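Local coordinates for protein trans-4-hydroxy-L-proline dehydratase (Clostridioides difficile 70-100-2010, PDB 6VXC) that catalyses the radical-based dehydration of trans-4-hydroxy-L-proline to (S)-1-pyrroline-5-carboxylate as a member of the glycyl radical enzyme family, at residues A[26-31]-A[324-329]; A[330-335]-A[384-389]; A[337-342]-A[390-395]. All coordinates share one frame; numbering follows the deposited sequence.

Overall arrangement
Helix 324-339 is common to all three contacts, which follow one another along its length. Its first turns meet the start of the N-terminal helix 27-38 in contact 1, its middle packs on helix 378-390 in contact 2, and its C-terminal end and the following turn meet the loop 390-395 in contact 3. The centres of contacts 1 and 2 lie about 8 Å apart, those of contacts 2 and 3 about 10 Å. Contact 1 closes before the other two open, whereas the segments of contacts 2 and 3 alternate. The series runs inward from a partly exposed salt-bridge network to the buried entry of strand 396-401, joining the N-terminal region to a five-stranded mixed sheet.

Contact 1: A[26-31]-A[324-329]; sequences FERTKK and RDRAQE
The start of helix 27-38 runs almost parallel to the first turns of helix 324-339, with segment axes 11.4 Å apart and 10° between their directions, and Thr29 and Glu329 are nearest across the pair. Phe26, at the N-cap position of its helix, reaches over to the backbone and side chains of the other helix. Its CZ lies 3.5 Å from Asp325 O, and its CE2 is 3.7 Å from Glu329 CB. With CG anti to its carbonyl carbon (chi1 -50°), the ring lies between the two helices, and the carboxylate carbon of Asp325 sits at its edge.

Glu329 extends fully from its backbone and brings its carboxylate between two arginines. Arg28 NE donates to Glu329 OE1 at 2.8 Å with an N-H...O angle of 148°; the oxygen lies in the guanidinium plane but is met from above the carboxylate plane. A bend at chi3 of Arg28 turns the guanidinium across the carboxylate. Within its own helix, Arg326 NH1 donates to Glu329 OE2 at 3.0 Å. A water accepts from Arg28 NH1 and donates to Glu329 OE1, closing a small ring of bonds. Next to the salt bridges, Thr29 CG2 packs 4.0 Å from Glu329 CG. Phe26 N donates to Thr29 OG1 at 3.3 Å, and the same hydroxyl also meets Glu332, farther along helix 324-339.

The far side of the Arg28 guanidinium is also held, its NH2 by Asp257 and by the carbonyl of Gly86. The two guanidinium groups come close, but Glu329 bridges them, so the carboxylate probably offsets their mutual repulsion and is itself likely to be stabilised as an anion. The salt-bridge network thus ties the beginning of the N-terminal helix to helix 324-339.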
loop_
_atom_site.group_PDB
_atom_site.type_symbol
_atom_site.label_atom_id
_atom_site.label_comp_id
_atom_site.label_asym_id
_atom_site.label_seq_id
_atom_site.Cartn_x
_atom_site.Cartn_y
_atom_site.Cartn_z
ATOM N N PHE A 26 -29.134 -5.117 -1.170
ATOM C CA PHE A 26 -30.096 -6.036 -0.597
ATOM C C PHE A 26 -30.193 -5.824 0.903
ATOM O O PHE A 26 -29.294 -5.257 1.535
ATOM C CB PHE A 26 -29.723 -7.485 -0.931
ATOM C CG PHE A 26 -29.459 -7.684 -2.379
ATOM C CD1 PHE A 26 -30.515 -7.883 -3.261
ATOM C CD2 PHE A 26 -28.173 -7.594 -2.881
ATOM C CE1 PHE A 26 -30.290 -8.037 -4.613
ATOM C CE2 PHE A 26 -27.932 -7.750 -4.231
ATOM C CZ PHE A 26 -29.000 -7.972 -5.105
ATOM N N GLU A 27 -31.313 -6.280 1.461
ATOM C CA GLU A 27 -31.496 -6.155 2.899
ATOM C C GLU A 27 -30.337 -6.791 3.655
ATOM O O GLU A 27 -29.849 -6.229 4.640
ATOM C CB GLU A 27 -32.811 -6.819 3.318
ATOM C CG GLU A 27 -34.060 -6.148 2.799
ATOM C CD GLU A 27 -34.182 -4.714 3.281
ATOM O OE1 GLU A 27 -34.201 -4.500 4.512
ATOM O OE2 GLU A 27 -34.229 -3.797 2.436
ATOM N N ARG A 28 -29.857 -7.943 3.192
ATOM C CA ARG A 28 -28.718 -8.581 3.851
ATOM C C ARG A 28 -27.508 -7.654 3.910
ATOM O O ARG A 28 -26.946 -7.419 4.986
ATOM C CB ARG A 28 -28.351 -9.880 3.133
ATOM C CG ARG A 28 -27.155 -10.618 3.749
ATOM C CD ARG A 28 -26.580 -11.640 2.776
ATOM N NE ARG A 28 -27.562 -12.627 2.330
ATOM C CZ ARG A 28 -27.992 -13.659 3.052
ATOM N NH1 ARG A 28 -28.895 -14.488 2.538
ATOM N NH2 ARG A 28 -27.521 -13.877 4.272
ATOM N N THR A 29 -27.108 -7.097 2.762
ATOM C CA THR A 29 -25.861 -6.347 2.709
ATOM C C THR A 29 -26.005 -4.965 3.334
ATOM O O THR A 29 -25.026 -4.427 3.855
ATOM C CB THR A 29 -25.356 -6.265 1.263
ATOM O OG1 THR A 29 -26.333 -5.633 0.433
ATOM C CG2 THR A 29 -25.060 -7.665 0.717
ATOM N N LYS A 30 -27.217 -4.408 3.357
ATOM C CA LYS A 30 -27.461 -3.192 4.130
ATOM C C LYS A 30 -27.159 -3.411 5.610
ATOM O O LYS A 30 -26.562 -2.550 6.265
ATOM C CB LYS A 30 -28.913 -2.743 3.968
ATOM C CG LYS A 30 -29.346 -2.334 2.575
ATOM C CD LYS A 30 -30.854 -2.105 2.565
ATOM C CE LYS A 30 -31.405 -1.797 1.177
ATOM N NZ LYS A 30 -30.927 -0.538 0.598
ATOM N N LYS A 31 -27.601 -4.545 6.153
ATOM C CA LYS A 31 -27.368 -4.897 7.553
ATOM C C LYS A 31 -25.889 -5.157 7.827
ATOM O O LYS A 31 -25.343 -4.699 8.841
ATOM C CB LYS A 31 -28.208 -6.133 7.905
ATOM C CG LYS A 31 -27.918 -6.749 9.279
ATOM C CD LYS A 31 -28.903 -7.878 9.649
ATOM C CE LYS A 31 -28.807 -9.070 8.699
ATOM N NZ LYS A 31 -29.722 -10.198 9.091
ATOM N N ARG A 324 -27.016 -12.478 -11.700
ATOM C CA ARG A 324 -26.253 -11.258 -11.474
ATOM C C ARG A 324 -26.469 -10.722 -10.067
ATOM O O ARG A 324 -25.521 -10.265 -9.416
ATOM C CB ARG A 324 -26.633 -10.192 -12.507
ATOM C CG ARG A 324 -25.637 -9.040 -12.577
ATOM C CD ARG A 324 -26.130 -7.891 -13.433
ATOM N NE ARG A 324 -25.075 -6.934 -13.765
ATOM C CZ ARG A 324 -24.729 -5.893 -13.013
ATOM N NH1 ARG A 324 -23.760 -5.072 -13.421
ATOM N NH2 ARG A 324 -25.353 -5.662 -11.867
ATOM N N ASP A 325 -27.704 -10.792 -9.571
ATOM C CA ASP A 325 -28.008 -10.252 -8.250
ATOM C C ASP A 325 -27.246 -10.988 -7.153
ATOM O O ASP A 325 -26.725 -10.363 -6.222
ATOM C CB ASP A 325 -29.508 -10.326 -7.987
ATOM C CG ASP A 325 -30.276 -9.199 -8.659
ATOM O OD1 ASP A 325 -29.653 -8.246 -9.166
ATOM O OD2 ASP A 325 -31.515 -9.268 -8.650
ATOM N N ARG A 326 -27.223 -12.326 -7.214
ATOM C CA ARG A 326 -26.528 -13.082 -6.175
ATOM C C ARG A 326 -25.020 -12.892 -6.293
ATOM O O ARG A 326 -24.326 -12.804 -5.278
ATOM C CB ARG A 326 -26.896 -14.568 -6.247
ATOM C CG ARG A 326 -26.172 -15.480 -5.224
ATOM C CD ARG A 326 -26.573 -15.172 -3.776
ATOM N NE ARG A 326 -26.470 -16.344 -2.900
ATOM C CZ ARG A 326 -27.106 -16.467 -1.739
ATOM N NH1 ARG A 326 -27.966 -15.533 -1.354
ATOM N NH2 ARG A 326 -26.950 -17.560 -1.009
ATOM N N ALA A 327 -24.503 -12.819 -7.525
ATOM C CA ALA A 327 -23.089 -12.495 -7.731
ATOM C C ALA A 327 -22.739 -11.130 -7.158
ATOM O O ALA A 327 -21.667 -10.957 -6.567
ATOM C CB ALA A 327 -22.731 -12.555 -9.210
ATOM N N GLN A 328 -23.617 -10.137 -7.341
ATOM C CA GLN A 328 -23.378 -8.833 -6.743
ATOM C C GLN A 328 -23.498 -8.896 -5.231
ATOM O O GLN A 328 -22.693 -8.285 -4.517
ATOM C CB GLN A 328 -24.354 -7.798 -7.299
ATOM C CG GLN A 328 -24.165 -6.438 -6.668
ATOM C CD GLN A 328 -24.926 -5.328 -7.396
ATOM O OE1 GLN A 328 -25.496 -5.541 -8.477
ATOM N NE2 GLN A 328 -24.920 -4.135 -6.817
ATOM N N GLU A 329 -24.493 -9.638 -4.728
ATOM C CA GLU A 329 -24.690 -9.759 -3.290
ATOM C C GLU A 329 -23.453 -10.361 -2.622
ATOM O O GLU A 329 -23.030 -9.910 -1.552
ATOM C CB GLU A 329 -25.940 -10.600 -2.995
ATOM C CG GLU A 329 -26.222 -10.794 -1.496
ATOM C CD GLU A 329 -27.469 -11.642 -1.209
ATOM O OE1 GLU A 329 -28.126 -11.411 -0.183
ATOM O OE2 GLU A 329 -27.766 -12.559 -1.987
HETATM O O HOH W 1 -29.921 -13.546 0.063
#

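Contact 2: A[330-335]-A[384-389]; sequences LLECLW and LDVMDE
Val386 of helix 378-390 fits as a knob into the hole formed by Gln328, Leu331, Glu332 and Trp335 of helix 324-339, a knobs-into-holes packing of two helices in the pyruvate formate lyase-like part of the chain. The segment axes cross at -49° and approach to 9.6 Å.

Along 384-389 the interface begins with Val386, which is directed at the partner helix and divided among these neighbours. CG1 packs alongside Leu331 CB at 4.0 Å and also touches the CG of Gln328, which completes the hole toward the start of helix 324-339. CB meets Glu332 CG at 3.7 Å, where the valine and the glutamate stem run antiparallel, side by side. CG2 stands over the Trp335 indole in a CH-pi contact, 3.7 Å from the centroid of the five-membered ring and only 10° off its normal. The valine chi1 of -11° is far from a staggered value, and the branch is turned so that one methyl faces Leu331 while the other sits over the indole.

Met387 follows with its backbone and CB beside the pyrrole part of the same indole: Trp335 NE1 is 3.9 Å from Met387 CA. Beyond CB its chain turns away from helix 324-339. One turn after Val386, Glu389 directs its CB to the interface, but its chain bends at chi2 and its carboxylate takes the backbone N of Gly24. The buried carboxylate of Glu332 is satisfied by other partners: OE2 is held by Thr25 and Gln328, and OE1 is engaged as well. The two carboxylates do not meet; Glu332 OE2 lies against the methylene Glu389 CG, at 4.0 Å.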
loop_
_atom_site.group_PDB
_atom_site.type_symbol
_atom_site.label_atom_id
_atom_site.label_comp_id
_atom_site.label_asym_id
_atom_site.label_seq_id
_atom_site.Cartn_x
_atom_site.Cartn_y
_atom_site.Cartn_z
ATOM N N LEU A 330 -22.864 -11.379 -3.244
ATOM C CA LEU A 330 -21.676 -12.005 -2.671
ATOM C C LEU A 330 -20.501 -11.032 -2.643
ATOM O O LEU A 330 -19.732 -11.013 -1.682
ATOM C CB LEU A 330 -21.324 -13.278 -3.441
ATOM C CG LEU A 330 -22.265 -14.446 -3.152
ATOM C CD1 LEU A 330 -22.141 -15.550 -4.190
ATOM C CD2 LEU A 330 -22.007 -14.992 -1.757
ATOM N N LEU A 331 -20.354 -10.211 -3.684
ATOM C CA LEU A 331 -19.278 -9.227 -3.701
ATOM C C LEU A 331 -19.518 -8.102 -2.705
ATOM O O LEU A 331 -18.562 -7.583 -2.128
ATOM C CB LEU A 331 -19.095 -8.658 -5.108
ATOM C CG LEU A 331 -18.387 -9.625 -6.050
ATOM C CD1 LEU A 331 -18.342 -9.092 -7.454
ATOM C CD2 LEU A 331 -16.973 -9.920 -5.530
ATOM N N GLU A 332 -20.773 -7.702 -2.493
ATOM C CA GLU A 332 -21.045 -6.727 -1.441
ATOM C C GLU A 332 -20.687 -7.299 -0.082
ATOM O O GLU A 332 -20.147 -6.592 0.773
ATOM C CB GLU A 332 -22.513 -6.271 -1.489
ATOM C CG GLU A 332 -22.769 -5.321 -2.670
ATOM C CD GLU A 332 -24.200 -4.765 -2.792
ATOM O OE1 GLU A 332 -25.049 -4.991 -1.896
ATOM O OE2 GLU A 332 -24.456 -4.089 -3.817
ATOM N N CYS A 333 -20.939 -8.590 0.118
ATOM C CA CYS A 333 -20.479 -9.245 1.337
ATOM C C CYS A 333 -18.962 -9.182 1.451
ATOM O O CYS A 333 -18.429 -8.845 2.511
ATOM C CB CYS A 333 -20.963 -10.700 1.377
ATOM S SG CYS A 333 -22.730 -10.942 1.675
ATOM N N LEU A 334 -18.254 -9.519 0.369
ATOM C CA LEU A 334 -16.795 -9.434 0.341
ATOM C C LEU A 334 -16.302 -8.032 0.692
ATOM O O LEU A 334 -15.372 -7.871 1.490
ATOM C CB LEU A 334 -16.273 -9.848 -1.035
ATOM C CG LEU A 334 -14.737 -9.866 -1.115
ATOM C CD1 LEU A 334 -14.149 -10.776 -0.027
ATOM C CD2 LEU A 334 -14.258 -10.292 -2.485
ATOM N N TRP A 335 -16.904 -7.006 0.079
ATOM C CA TRP A 335 -16.510 -5.627 0.356
ATOM C C TRP A 335 -16.581 -5.329 1.845
ATOM O O TRP A 335 -15.650 -4.751 2.426
ATOM C CB TRP A 335 -17.402 -4.657 -0.432
ATOM C CG TRP A 335 -16.712 -4.017 -1.616
ATOM C CD1 TRP A 335 -16.580 -2.695 -1.856
ATOM C CD2 TRP A 335 -16.032 -4.686 -2.688
ATOM N NE1 TRP A 335 -15.871 -2.482 -3.009
ATOM C CE2 TRP A 335 -15.525 -3.689 -3.543
ATOM C CE3 TRP A 335 -15.824 -6.027 -3.019
ATOM C CZ2 TRP A 335 -14.820 -3.986 -4.705
ATOM C CZ3 TRP A 335 -15.108 -6.326 -4.175
ATOM C CH2 TRP A 335 -14.621 -5.312 -5.003
ATOM N N LEU A 384 -17.954 -2.570 -10.396
ATOM C CA LEU A 384 -18.233 -1.135 -10.406
ATOM C C LEU A 384 -19.554 -0.816 -9.707
ATOM O O LEU A 384 -19.634 0.144 -8.930
ATOM C CB LEU A 384 -18.225 -0.598 -11.837
ATOM C CG LEU A 384 -16.891 -0.545 -12.585
ATOM C CD1 LEU A 384 -17.036 0.281 -13.859
ATOM C CD2 LEU A 384 -15.774 0.025 -11.701
ATOM N N ASP A 385 -20.586 -1.638 -9.932
ATOM C CA ASP A 385 -21.851 -1.425 -9.232
ATOM C C ASP A 385 -21.697 -1.581 -7.719
ATOM O O ASP A 385 -22.285 -0.808 -6.953
ATOM C CB ASP A 385 -22.932 -2.384 -9.743
ATOM C CG ASP A 385 -23.448 -2.021 -11.126
ATOM O OD1 ASP A 385 -23.279 -0.859 -11.558
ATOM O OD2 ASP A 385 -24.029 -2.907 -11.779
ATOM N N VAL A 386 -20.959 -2.600 -7.252
ATOM C CA VAL A 386 -20.887 -2.768 -5.800
ATOM C C VAL A 386 -20.018 -1.677 -5.162
ATOM O O VAL A 386 -20.336 -1.187 -4.071
ATOM C CB VAL A 386 -20.439 -4.188 -5.369
ATOM C CG1 VAL A 386 -20.429 -5.204 -6.506
ATOM C CG2 VAL A 386 -19.154 -4.181 -4.548
ATOM N N MET A 387 -18.921 -1.261 -5.812
ATOM C CA MET A 387 -18.119 -0.214 -5.175
ATOM C C MET A 387 -18.900 1.098 -5.112
ATOM O O MET A 387 -18.856 1.807 -4.096
ATOM C CB MET A 387 -16.770 -0.036 -5.887
ATOM C CG MET A 387 -16.818 0.636 -7.242
ATOM S SD MET A 387 -15.193 1.083 -7.908
ATOM C CE MET A 387 -14.716 2.394 -6.770
ATOM N N ASP A 388 -19.673 1.388 -6.162
ATOM C CA ASP A 388 -20.546 2.558 -6.197
ATOM C C ASP A 388 -21.575 2.502 -5.069
ATOM O O ASP A 388 -21.678 3.423 -4.252
ATOM C CB ASP A 388 -21.218 2.592 -7.572
ATOM C CG ASP A 388 -21.907 3.901 -7.908
ATOM O OD1 ASP A 388 -21.711 4.924 -7.216
ATOM O OD2 ASP A 388 -22.645 3.889 -8.926
ATOM N N GLU A 389 -22.302 1.387 -4.967
ATOM C CA GLU A 389 -23.332 1.267 -3.939
ATOM C C GLU A 389 -22.737 1.294 -2.532
ATOM O O GLU A 389 -23.222 2.017 -1.658
ATOM C CB GLU A 389 -24.134 -0.020 -4.138
ATOM C CG GLU A 389 -25.191 -0.242 -3.041
ATOM C CD GLU A 389 -26.333 0.768 -3.110
ATOM O OE1 GLU A 389 -26.732 1.124 -4.235
ATOM O OE2 GLU A 389 -26.813 1.210 -2.050
#

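Contact 3: A[337-342]-A[390-395]; sequences KFNNQP and MKLIQP
Phe338 presents one ring face to Pro395, whose CB lies 4.0 Å from the ring centroid, 18° off the normal and offset toward the rim. This CH-pi contact is extended by Phe338 CB against Pro395 CD at 3.7 Å. Pro395 follows a cis peptide bond and also packs on Trp335.

Gln394 reaches the turn that follows the helix, and its NE2 donates to Gln341 O at 2.9 Å, an N-H...O angle of 155°. The donor stands above the carbonyl plane, 53° out of it. At the other end of the amide, OE1 takes the backbone N of Asp359 and a water that also donates to Phe338 O, which fixes the rotation of this buried group.

Asn339 lies across Leu392, its ND2 3.9 Å from Leu392 CD2. While ND2 bonds to Ser36, OD1 receives a water that in turn accepts from Ile393 N at 2.9 Å.

Gln394 lies about 11 Å, side chain to side chain, from Cys454, the probable radical cysteine. The arrangement is a helix-to-strand connection, in which the loop after helix 378-390 packs on the C-terminal part of helix 324-339 and places a cis-proline just before strand 396-401.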
loop_
_atom_site.group_PDB
_atom_site.type_symbol
_atom_site.label_atom_id
_atom_site.label_comp_id
_atom_site.label_asym_id
_atom_site.label_seq_id
_atom_site.Cartn_x
_atom_site.Cartn_y
_atom_site.Cartn_z
ATOM N N LYS A 337 -16.365 -7.460 4.261
ATOM C CA LYS A 337 -15.318 -8.200 4.970
ATOM C C LYS A 337 -13.997 -7.435 4.970
ATOM O O LYS A 337 -13.328 -7.336 6.005
ATOM C CB LYS A 337 -15.119 -9.594 4.382
ATOM C CG LYS A 337 -16.331 -10.507 4.449
ATOM C CD LYS A 337 -16.864 -10.688 5.890
ATOM C CE LYS A 337 -15.848 -11.207 6.875
ATOM N NZ LYS A 337 -16.399 -11.386 8.270
ATOM N N PHE A 338 -13.602 -6.894 3.813
ATOM C CA PHE A 338 -12.429 -6.021 3.774
ATOM C C PHE A 338 -12.573 -4.874 4.775
ATOM O O PHE A 338 -11.646 -4.568 5.532
ATOM C CB PHE A 338 -12.232 -5.447 2.370
ATOM C CG PHE A 338 -11.610 -6.387 1.375
ATOM C CD1 PHE A 338 -10.253 -6.657 1.398
ATOM C CD2 PHE A 338 -12.384 -6.941 0.350
ATOM C CE1 PHE A 338 -9.680 -7.485 0.451
ATOM C CE2 PHE A 338 -11.826 -7.771 -0.589
ATOM C CZ PHE A 338 -10.473 -8.047 -0.547
ATOM N N ASN A 339 -13.738 -4.217 4.781
ATOM C CA ASN A 339 -13.946 -3.054 5.633
ATOM C C ASN A 339 -13.969 -3.401 7.114
ATOM O O ASN A 339 -13.841 -2.492 7.941
ATOM C CB ASN A 339 -15.249 -2.328 5.263
ATOM C CG ASN A 339 -15.295 -0.905 5.810
ATOM O OD1 ASN A 339 -14.518 -0.044 5.393
ATOM N ND2 ASN A 339 -16.224 -0.645 6.716
ATOM N N ASN A 340 -14.137 -4.677 7.462
ATOM C CA ASN A 340 -14.055 -5.128 8.845
ATOM C C ASN A 340 -12.622 -5.330 9.351
ATOM O O ASN A 340 -12.463 -5.557 10.552
ATOM C CB ASN A 340 -14.821 -6.457 9.023
ATOM C CG ASN A 340 -16.337 -6.272 9.040
ATOM O OD1 ASN A 340 -16.835 -5.157 9.044
ATOM N ND2 ASN A 340 -17.065 -7.378 9.077
ATOM N N GLN A 341 -11.596 -5.237 8.495
ATOM C CA GLN A 341 -10.198 -5.499 8.879
ATOM C C GLN A 341 -9.351 -4.232 8.804
ATOM O O GLN A 341 -8.809 -3.905 7.733
ATOM C CB GLN A 341 -9.568 -6.587 7.995
ATOM C CG GLN A 341 -10.512 -7.726 7.575
ATOM C CD GLN A 341 -11.183 -8.407 8.749
ATOM O OE1 GLN A 341 -10.554 -8.698 9.769
ATOM N NE2 GLN A 341 -12.472 -8.680 8.601
ATOM N N PRO A 342 -9.151 -3.524 9.907
ATOM C CA PRO A 342 -8.209 -2.400 9.890
ATOM C C PRO A 342 -6.773 -2.887 9.752
ATOM O O PRO A 342 -6.443 -4.034 10.045
ATOM C CB PRO A 342 -8.430 -1.735 11.254
ATOM C CG PRO A 342 -8.856 -2.875 12.134
ATOM C CD PRO A 342 -9.710 -3.755 11.247
ATOM N N MET A 390 -21.690 0.501 -2.285
ATOM C CA MET A 390 -21.220 0.310 -0.909
ATOM C C MET A 390 -20.515 1.544 -0.336
ATOM O O MET A 390 -20.604 1.798 0.872
ATOM C CB MET A 390 -20.291 -0.903 -0.838
ATOM C CG MET A 390 -20.978 -2.234 -1.205
ATOM S SD MET A 390 -22.521 -2.554 -0.317
ATOM C CE MET A 390 -21.907 -3.076 1.270
ATOM N N LYS A 391 -19.820 2.310 -1.166
ATOM C CA LYS A 391 -19.079 3.499 -0.750
ATOM C C LYS A 391 -18.267 3.241 0.533
ATOM O O LYS A 391 -18.381 3.944 1.535
ATOM C CB LYS A 391 -20.029 4.688 -0.585
ATOM C CG LYS A 391 -19.317 6.050 -0.553
ATOM C CD LYS A 391 -20.269 7.246 -0.386
ATOM C CE LYS A 391 -19.475 8.548 -0.288
ATOM N NZ LYS A 391 -20.310 9.789 -0.345
ATOM N N LEU A 392 -17.412 2.215 0.465
ATOM C CA LEU A 392 -16.515 1.840 1.558
ATOM C C LEU A 392 -15.069 2.114 1.168
ATOM O O LEU A 392 -14.667 1.869 0.026
ATOM C CB LEU A 392 -16.676 0.361 1.919
ATOM C CG LEU A 392 -18.063 -0.076 2.424
ATOM C CD1 LEU A 392 -18.135 -1.597 2.530
ATOM C CD2 LEU A 392 -18.453 0.607 3.752
ATOM N N ILE A 393 -14.281 2.634 2.114
ATOM C CA ILE A 393 -12.894 2.978 1.790
ATOM C C ILE A 393 -11.970 1.771 1.769
ATOM O O ILE A 393 -10.839 1.884 1.282
ATOM C CB ILE A 393 -12.332 4.057 2.742
ATOM C CG1 ILE A 393 -12.375 3.610 4.202
ATOM C CG2 ILE A 393 -13.048 5.380 2.539
ATOM C CD1 ILE A 393 -11.803 4.661 5.154
ATOM N N GLN A 394 -12.428 0.626 2.252
ATOM C CA GLN A 394 -11.775 -0.655 2.000
ATOM C C GLN A 394 -12.809 -1.573 1.364
ATOM O O GLN A 394 -13.950 -1.566 1.790
ATOM C CB GLN A 394 -11.261 -1.296 3.284
ATOM C CG GLN A 394 -10.213 -0.515 4.050
ATOM C CD GLN A 394 -9.352 -1.451 4.901
ATOM O OE1 GLN A 394 -8.356 -1.987 4.417
ATOM N NE2 GLN A 394 -9.727 -1.642 6.158
ATOM N N PRO A 395 -12.430 -2.339 0.337
ATOM C CA PRO A 395 -11.130 -2.360 -0.320
ATOM C C PRO A 395 -10.919 -1.095 -1.151
ATOM O O PRO A 395 -11.825 -0.265 -1.298
ATOM C CB PRO A 395 -11.220 -3.578 -1.231
ATOM C CG PRO A 395 -12.684 -3.623 -1.604
ATOM C CD PRO A 395 -13.408 -3.196 -0.358
HETATM O O HOH W 2 -8.983 -4.854 4.298
HETATM O O HOH W 3 -15.526 2.597 4.755
HETATM O O HOH W 4 -12.081 0.389 7.290
#